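Local atomic coordinates of regulatory protein (PDB entry 5J2Y), a protein that binds promoter DNA through a helix-turn-helix domain and acts as a repressor in the quorum-sensing circuit of Pseudomonas aeruginosa. Residues 25-30 with 43-48; 31-36 with 66-71. One frame throughout, in Å; residues are numbered along the deposited sequence.

Interaction 1 (25-30 with 43-48); sequences ESQETF and RFENGE. With nucleotides of chain C; nucleotides of chain F.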
loop_
_atom_site.group_PDB
_atom_site.type_symbol
_atom_site.label_atom_id
_atom_site.label_comp_id
_atom_site.label_asym_id
_atom_site.label_seq_id
_atom_site.Cartn_x
_atom_site.Cartn_y
_atom_site.Cartn_z
ATOM N N GLU A 25 3.736 -10.806 3.440
ATOM C CA GLU A 25 2.420 -10.743 2.778
ATOM C C GLU A 25 2.545 -10.709 1.256
ATOM O O GLU A 25 3.416 -10.035 0.706
ATOM C CB GLU A 25 1.615 -9.530 3.251
ATOM C CG GLU A 25 1.258 -9.555 4.719
ATOM C CD GLU A 25 0.412 -8.365 5.147
ATOM O OE1 GLU A 25 0.311 -7.368 4.391
ATOM O OE2 GLU A 25 -0.142 -8.407 6.269
ATOM N N SER A 26 1.661 -11.419 0.577
ATOM C CA SER A 26 1.577 -11.292 -0.847
ATOM C C SER A 26 1.130 -9.853 -1.268
ATOM O O SER A 26 0.504 -9.122 -0.504
ATOM C CB SER A 26 0.588 -12.317 -1.400
ATOM O OG SER A 26 -0.724 -12.064 -0.911
ATOM N N GLN A 27 1.414 -9.494 -2.515
ATOM C CA GLN A 27 0.870 -8.299 -3.127
ATOM C C GLN A 27 -0.654 -8.281 -3.045
ATOM O O GLN A 27 -1.226 -7.271 -2.716
ATOM C CB GLN A 27 1.300 -8.198 -4.594
ATOM C CG GLN A 27 2.774 -7.889 -4.752
ATOM C CD GLN A 27 3.162 -7.809 -6.204
ATOM O OE1 GLN A 27 2.424 -8.259 -7.066
ATOM N NE2 GLN A 27 4.313 -7.207 -6.479
ATOM N N GLU A 28 -1.293 -9.411 -3.316
ATOM C CA GLU A 28 -2.758 -9.489 -3.277
ATOM C C GLU A 28 -3.246 -9.113 -1.901
ATOM O O GLU A 28 -4.186 -8.321 -1.769
ATOM C CB GLU A 28 -3.227 -10.911 -3.618
ATOM C CG GLU A 28 -4.740 -11.215 -3.522
ATOM C CD GLU A 28 -5.650 -10.259 -4.299
ATOM O OE1 GLU A 28 -5.241 -9.769 -5.376
ATOM O OE2 GLU A 28 -6.795 -10.014 -3.827
ATOM N N THR A 29 -2.603 -9.698 -0.882
ATOM C CA THR A 29 -3.049 -9.547 0.499
ATOM C C THR A 29 -2.874 -8.075 0.889
ATOM O O THR A 29 -3.775 -7.432 1.353
ATOM C CB THR A 29 -2.248 -10.477 1.458
ATOM O OG1 THR A 29 -2.556 -11.862 1.199
ATOM C CG2 THR A 29 -2.587 -10.205 2.884
ATOM N N PHE A 30 -1.703 -7.540 0.614
ATOM C CA PHE A 30 -1.349 -6.204 1.045
ATOM C C PHE A 30 -2.133 -5.117 0.293
ATOM O O PHE A 30 -2.792 -4.242 0.903
ATOM C CB PHE A 30 0.138 -6.018 0.843
ATOM C CG PHE A 30 0.637 -4.664 1.265
ATOM C CD1 PHE A 30 0.961 -4.398 2.593
ATOM C CD2 PHE A 30 0.806 -3.691 0.345
ATOM C CE1 PHE A 30 1.443 -3.177 2.968
ATOM C CE2 PHE A 30 1.272 -2.468 0.706
ATOM C CZ PHE A 30 1.578 -2.189 2.020
ATOM N N ARG A 43 2.898 -2.939 -10.441
ATOM C CA ARG A 43 3.412 -1.799 -11.215
ATOM C C ARG A 43 3.868 -0.663 -10.295
ATOM O O ARG A 43 4.899 -0.050 -10.554
ATOM C CB ARG A 43 2.398 -1.337 -12.218
ATOM C CG ARG A 43 2.081 -2.412 -13.252
ATOM C CD ARG A 43 1.158 -1.936 -14.383
ATOM N NE ARG A 43 1.634 -2.368 -15.719
ATOM C CZ ARG A 43 1.012 -3.219 -16.537
ATOM N NH1 ARG A 43 -0.146 -3.771 -16.205
ATOM N NH2 ARG A 43 1.545 -3.513 -17.719
ATOM N N PHE A 44 3.164 -0.422 -9.183
ATOM C CA PHE A 44 3.614 0.635 -8.221
ATOM C C PHE A 44 4.973 0.307 -7.569
ATOM O O PHE A 44 5.837 1.135 -7.470
ATOM C CB PHE A 44 2.576 0.847 -7.101
ATOM C CG PHE A 44 1.262 1.425 -7.568
ATOM C CD1 PHE A 44 1.188 2.273 -8.660
ATOM C CD2 PHE A 44 0.122 1.199 -6.844
ATOM C CE1 PHE A 44 -0.017 2.835 -9.043
ATOM C CE2 PHE A 44 -1.084 1.791 -7.185
ATOM C CZ PHE A 44 -1.164 2.600 -8.299
ATOM N N GLU A 45 5.113 -0.919 -7.100
ATOM C CA GLU A 45 6.341 -1.398 -6.455
ATOM C C GLU A 45 7.577 -1.389 -7.374
ATOM O O GLU A 45 8.696 -1.546 -6.897
ATOM C CB GLU A 45 6.145 -2.807 -5.915
ATOM C CG GLU A 45 5.267 -2.885 -4.710
ATOM C CD GLU A 45 5.084 -4.285 -4.167
ATOM O OE1 GLU A 45 5.811 -5.202 -4.626
ATOM O OE2 GLU A 45 4.214 -4.465 -3.273
ATOM N N ASN A 46 7.346 -1.241 -8.671
ATOM C CA ASN A 46 8.389 -1.181 -9.666
ATOM C C ASN A 46 8.452 0.166 -10.347
ATOM O O ASN A 46 9.017 0.304 -11.431
ATOM C CB ASN A 46 8.199 -2.323 -10.664
ATOM C CG ASN A 46 8.692 -3.639 -10.104
ATOM O OD1 ASN A 46 9.885 -3.894 -10.119
ATOM N ND2 ASN A 46 7.793 -4.448 -9.549
ATOM N N GLY A 47 7.859 1.165 -9.695
ATOM C CA GLY A 47 8.108 2.559 -10.015
ATOM C C GLY A 47 7.189 3.208 -11.009
ATOM O O GLY A 47 7.535 4.236 -11.568
ATOM N N GLU A 48 6.012 2.630 -11.244
ATOM C CA GLU A 48 4.985 3.367 -11.975
ATOM C C GLU A 48 4.561 4.563 -11.091
ATOM O O GLU A 48 4.636 4.516 -9.845
ATOM C CB GLU A 48 3.798 2.466 -12.307
ATOM C CG GLU A 48 2.716 3.070 -13.206
ATOM C CD GLU A 48 1.355 2.376 -13.067
ATOM O OE1 GLU A 48 1.069 1.859 -11.967
ATOM O OE2 GLU A 48 0.545 2.367 -14.039
ATOM P P DT C 7 4.379 -11.744 -4.274
ATOM O OP1 DT C 7 5.443 -11.156 -3.424
ATOM O OP2 DT C 7 2.954 -11.356 -4.042
ATOM O "O5'" DT C 7 4.745 -11.500 -5.792
ATOM C "C5'" DT C 7 6.061 -11.761 -6.277
ATOM C "C4'" DT C 7 6.148 -11.435 -7.750
ATOM O "O4'" DT C 7 5.246 -12.273 -8.506
ATOM C "C3'" DT C 7 5.814 -9.996 -8.146
ATOM O "O3'" DT C 7 6.903 -9.594 -8.969
ATOM C "C2'" DT C 7 4.525 -10.119 -8.943
ATOM C "C1'" DT C 7 4.661 -11.497 -9.539
ATOM N N1 DT C 7 3.405 -12.157 -9.930
ATOM C C2 DT C 7 3.324 -12.661 -11.202
ATOM O O2 DT C 7 4.204 -12.512 -12.031
ATOM N N3 DT C 7 2.159 -13.331 -11.479
ATOM C C4 DT C 7 1.095 -13.542 -10.623
ATOM O O4 DT C 7 0.110 -14.162 -11.010
ATOM C C5 DT C 7 1.255 -12.998 -9.297
ATOM C C7 DT C 7 0.149 -13.168 -8.306
ATOM C C6 DT C 7 2.395 -12.358 -9.014
ATOM P P DG C 10 4.758 -5.915 -21.943
ATOM O OP1 DG C 10 6.117 -6.006 -22.487
ATOM O OP2 DG C 10 4.323 -4.632 -21.334
ATOM O "O5'" DG C 10 3.686 -6.292 -23.056
ATOM C "C5'" DG C 10 3.425 -7.662 -23.391
ATOM C "C4'" DG C 10 2.040 -7.826 -23.975
ATOM O "O4'" DG C 10 1.074 -8.013 -22.914
ATOM C "C3'" DG C 10 1.508 -6.674 -24.828
ATOM O "O3'" DG C 10 0.715 -7.287 -25.849
ATOM C "C2'" DG C 10 0.650 -5.888 -23.854
ATOM C "C1'" DG C 10 0.109 -6.971 -22.924
ATOM N N9 DG C 10 -0.073 -6.537 -21.545
ATOM C C8 DG C 10 0.812 -5.807 -20.790
ATOM N N7 DG C 10 0.385 -5.585 -19.577
ATOM C C5 DG C 10 -0.852 -6.210 -19.527
ATOM C C6 DG C 10 -1.791 -6.311 -18.466
ATOM O O6 DG C 10 -1.714 -5.850 -17.320
ATOM N N1 DG C 10 -2.910 -7.044 -18.842
ATOM C C2 DG C 10 -3.113 -7.591 -20.086
ATOM N N2 DG C 10 -4.259 -8.257 -20.260
ATOM N N3 DG C 10 -2.248 -7.503 -21.081
ATOM C C4 DG C 10 -1.146 -6.810 -20.732
ATOM P P DT F 16 -3.850 3.582 -11.574
ATOM O OP1 DT F 16 -4.261 3.937 -10.195
ATOM O OP2 DT F 16 -2.434 3.223 -11.861
ATOM O "O5'" DT F 16 -4.866 2.460 -12.067
ATOM C "C5'" DT F 16 -6.263 2.808 -12.140
ATOM C "C4'" DT F 16 -7.111 1.599 -12.456
ATOM O "O4'" DT F 16 -7.033 1.302 -13.871
ATOM C "C3'" DT F 16 -6.716 0.321 -11.715
ATOM O "O3'" DT F 16 -7.879 -0.241 -11.091
ATOM C "C2'" DT F 16 -6.056 -0.538 -12.783
ATOM C "C1'" DT F 16 -6.668 -0.049 -14.086
ATOM N N1 DT F 16 -5.777 -0.078 -15.260
ATOM C C2 DT F 16 -6.284 -0.515 -16.467
ATOM O O2 DT F 16 -7.425 -0.934 -16.602
ATOM N N3 DT F 16 -5.398 -0.456 -17.514
ATOM C C4 DT F 16 -4.087 -0.019 -17.474
ATOM O O4 DT F 16 -3.402 -0.051 -18.492
ATOM C C5 DT F 16 -3.629 0.442 -16.180
ATOM C C7 DT F 16 -2.224 0.933 -16.041
ATOM C C6 DT F 16 -4.483 0.380 -15.151
#
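Gln27 and Glu45 meet through one side-chain hydrogen bond. Gln27 NE2 donates to Glu45 OE1 at 3.1 Å, with an N-H...O angle of 152°. The donor sits well above the carboxylate plane, and the amide is turned 78° against that plane. Both chains run extended beyond CG (chi2 180° in Gln27), which lets the two polar ends span backbones whose CA atoms, Gln27 to Glu45, stay 9.4 Å apart. Gln27 OE1 accepts from Gln38, and NE2 also bonds a phosphate of the DNA. Glu45 OE2 makes a salt bridge with Arg20 and probably accepts from Trp31 NE1. These bonds satisfy a buried carboxylate and fix the rotation of the amide.

The DNA is met at its backbone and at its bases. At the backbone, Gln27 N points almost straight at OP2 of DT7 of chain C, 2.9 Å away. Gln27 directly follows the N-cap Ser26, which puts this phosphate at the start of helix 27-32, where the helix dipole would probably favour it. At the bases, Arg43 reads a guanine edge-on with two bonds. Its NH1 bonds O6 of DG10 of chain C at 2.8 Å, and its NH2 bonds N7 of DG10 at 3.0 Å. Glu48 OE2 packs against the thymine methyl C7 of DT16 of chain F at 3.7 Å.

Gly47, with positive phi, is the C-prime residue of a Schellman motif that ends helix 38-45. In the helix-turn-helix, helix 27-32 leads into helix 38-45, which carries Arg43 to the bases. Helix 9-22 packs against both through Lys17, Arg20 and Ala16.

Interaction 2 (31-36 with 66-71); sequences WSRFGI and ITDRQL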
loop_
_atom_site.group_PDB
_atom_site.type_symbol
_atom_site.label_atom_id
_atom_site.label_comp_id
_atom_site.label_asym_id
_atom_site.label_seq_id
_atom_site.Cartn_x
_atom_site.Cartn_y
_atom_site.Cartn_z
ATOM N N TRP A 31 -2.138 -5.199 -1.029
ATOM C CA TRP A 31 -2.750 -4.126 -1.801
ATOM C C TRP A 31 -4.279 -4.105 -1.780
ATOM O O TRP A 31 -4.891 -3.039 -1.906
ATOM C CB TRP A 31 -2.237 -4.154 -3.198
ATOM C CG TRP A 31 -0.886 -3.734 -3.237
ATOM C CD1 TRP A 31 0.227 -4.532 -3.317
ATOM C CD2 TRP A 31 -0.417 -2.385 -3.184
ATOM N NE1 TRP A 31 1.369 -3.755 -3.318
ATOM C CE2 TRP A 31 0.996 -2.435 -3.254
ATOM C CE3 TRP A 31 -1.057 -1.137 -3.086
ATOM C CZ2 TRP A 31 1.774 -1.305 -3.255
ATOM C CZ3 TRP A 31 -0.298 -0.016 -3.060
ATOM C CH2 TRP A 31 1.130 -0.099 -3.145
ATOM N N SER A 32 -4.882 -5.261 -1.533
ATOM C CA SER A 32 -6.328 -5.341 -1.554
ATOM C C SER A 32 -6.976 -4.709 -0.339
ATOM O O SER A 32 -8.146 -4.375 -0.405
ATOM C CB SER A 32 -6.817 -6.792 -1.779
ATOM O OG SER A 32 -6.362 -7.637 -0.746
ATOM N N ARG A 33 -6.233 -4.503 0.758
ATOM C CA ARG A 33 -6.778 -3.735 1.915
ATOM C C ARG A 33 -7.194 -2.348 1.517
ATOM O O ARG A 33 -8.000 -1.744 2.216
ATOM C CB ARG A 33 -5.759 -3.552 3.040
ATOM C CG ARG A 33 -5.218 -4.839 3.592
ATOM C CD ARG A 33 -4.634 -4.645 4.974
ATOM N NE ARG A 33 -4.325 -5.972 5.521
ATOM C CZ ARG A 33 -3.119 -6.549 5.471
ATOM N NH1 ARG A 33 -2.076 -5.902 4.975
ATOM N NH2 ARG A 33 -2.945 -7.770 5.957
ATOM N N PHE A 34 -6.570 -1.830 0.444
ATOM C CA PHE A 34 -6.841 -0.498 -0.101
ATOM C C PHE A 34 -7.765 -0.538 -1.333
ATOM O O PHE A 34 -8.054 0.486 -1.918
ATOM C CB PHE A 34 -5.511 0.208 -0.486
ATOM C CG PHE A 34 -4.482 0.212 0.618
ATOM C CD1 PHE A 34 -4.601 1.077 1.692
ATOM C CD2 PHE A 34 -3.379 -0.622 0.564
ATOM C CE1 PHE A 34 -3.668 1.084 2.699
ATOM C CE2 PHE A 34 -2.454 -0.641 1.586
ATOM C CZ PHE A 34 -2.597 0.231 2.651
ATOM N N GLY A 35 -8.197 -1.731 -1.743
ATOM C CA GLY A 35 -8.980 -1.873 -2.962
ATOM C C GLY A 35 -8.142 -1.735 -4.218
ATOM O O GLY A 35 -8.632 -1.335 -5.270
ATOM N N ILE A 36 -6.868 -2.070 -4.099
ATOM C CA ILE A 36 -5.936 -1.978 -5.192
ATOM C C ILE A 36 -5.596 -3.406 -5.629
ATOM O O ILE A 36 -5.258 -4.258 -4.820
ATOM C CB ILE A 36 -4.686 -1.210 -4.744
ATOM C CG1 ILE A 36 -5.044 0.249 -4.507
ATOM C CG2 ILE A 36 -3.579 -1.242 -5.796
ATOM C CD1 ILE A 36 -3.983 1.019 -3.721
ATOM N N ILE A 66 -3.702 4.483 10.290
ATOM C CA ILE A 66 -4.814 3.690 9.782
ATOM C C ILE A 66 -4.464 2.248 10.016
ATOM O O ILE A 66 -3.380 1.820 9.589
ATOM C CB ILE A 66 -4.944 3.807 8.254
ATOM C CG1 ILE A 66 -5.500 5.156 7.880
ATOM C CG2 ILE A 66 -5.810 2.701 7.653
ATOM C CD1 ILE A 66 -5.350 5.472 6.403
ATOM N N THR A 67 -5.391 1.492 10.616
ATOM C CA THR A 67 -5.121 0.115 11.020
ATOM C C THR A 67 -5.779 -0.901 10.084
ATOM O O THR A 67 -6.791 -0.623 9.444
ATOM C CB THR A 67 -5.669 -0.240 12.423
ATOM O OG1 THR A 67 -7.096 -0.265 12.370
ATOM C CG2 THR A 67 -5.217 0.756 13.501
ATOM N N ASP A 68 -5.192 -2.091 10.036
ATOM C CA ASP A 68 -5.719 -3.181 9.255
ATOM C C ASP A 68 -7.170 -3.361 9.606
ATOM O O ASP A 68 -7.966 -3.682 8.740
ATOM C CB ASP A 68 -4.962 -4.472 9.560
ATOM C CG ASP A 68 -3.598 -4.541 8.870
ATOM O OD1 ASP A 68 -3.293 -3.719 7.979
ATOM O OD2 ASP A 68 -2.819 -5.449 9.196
ATOM N N ARG A 69 -7.525 -3.169 10.881
ATOM C CA ARG A 69 -8.898 -3.455 11.322
ATOM C C ARG A 69 -9.878 -2.415 10.792
ATOM O O ARG A 69 -10.961 -2.739 10.292
ATOM C CB ARG A 69 -9.020 -3.558 12.866
ATOM C CG ARG A 69 -10.477 -3.774 13.295
ATOM C CD ARG A 69 -10.679 -3.660 14.783
ATOM N NE ARG A 69 -10.248 -4.856 15.484
ATOM C CZ ARG A 69 -11.039 -5.758 16.048
ATOM N NH1 ARG A 69 -12.357 -5.658 15.997
ATOM N NH2 ARG A 69 -10.476 -6.799 16.648
ATOM N N GLN A 70 -9.504 -1.160 10.939
ATOM C CA GLN A 70 -10.211 -0.101 10.257
ATOM C C GLN A 70 -10.437 -0.411 8.766
ATOM O O GLN A 70 -11.513 -0.242 8.264
ATOM C CB GLN A 70 -9.421 1.179 10.372
ATOM C CG GLN A 70 -9.526 1.832 11.721
ATOM C CD GLN A 70 -8.752 3.133 11.691
ATOM O OE1 GLN A 70 -7.556 3.141 11.361
ATOM N NE2 GLN A 70 -9.433 4.247 11.961
ATOM N N LEU A 71 -9.426 -0.880 8.054
ATOM C CA LEU A 71 -9.613 -1.143 6.598
ATOM C C LEU A 71 -10.572 -2.310 6.393
ATOM O O LEU A 71 -11.482 -2.200 5.606
ATOM C CB LEU A 71 -8.281 -1.372 5.879
ATOM C CG LEU A 71 -7.413 -0.114 5.912
ATOM C CD1 LEU A 71 -5.958 -0.382 5.572
ATOM C CD2 LEU A 71 -7.954 0.886 4.913
HETATM O O HOH W 1 -7.244 -5.265 6.825
#
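Arg33 and Asp68 form a salt bridge by stacking, not by pointing. The carboxylate lies over one face of the guanidinium, their planes 20° apart, with Asp68 OD2 3.8 Å above the Arg33 plane. The Arg33 chain is extended from CG to NE (chi3 171°), bringing the guanidinium to Asp68. Arg33 NE is 3.5 Å from Asp68 OD1, but no N-H is aimed at that oxygen. Both groups have other partners: Arg33 NH1 makes a salt bridge with Glu25, Asp68 OD1 a hydrogen bond with Tyr61, and Asp68 OD2 a salt bridge with Arg23. A water also joins the two residues, donating to Asp68 O at 2.6 Å and accepting weakly from Arg33 NE.

Beside this pair, Leu71 CD1 lies 4.0 Å from Phe34 CE1 and also touches Arg33 CB. Leu71 CB rests 3.7 Å from Arg33 O.

Thr67 and Gln70 form a capping box that starts helix 68-75. Gly35, with positive phi, closes the helix that holds Trp31 in a Schellman motif. The contact thus joins the C-terminal end of helix 27-32 to the first turn of helix 68-75. Tyr61 of helix 52-62 adjoins both, its ring edge-to-face with Phe34.

How the interactions relate
Interaction 1 is buried, whereas interaction 2 lies at the surface. Both use helix 27-32: interaction 1 its start, interaction 2 its C-terminal end. Interaction 1 ties it to helix 38-45 within the helix-turn-helix and meets the DNA; interaction 2 ties it to the C-terminal helix 68-75. The chemistry follows the place. The buried contact is a single polar bond within a network, while the surface contact mixes stacked charges, water and apolar packing. Two polar pairs link them, Glu25 OE1 with Arg33 NH1 at 2.9 Å and probably Trp31 NE1 with Glu45 OE2. Phe44 also packs on Trp31 and Ile36.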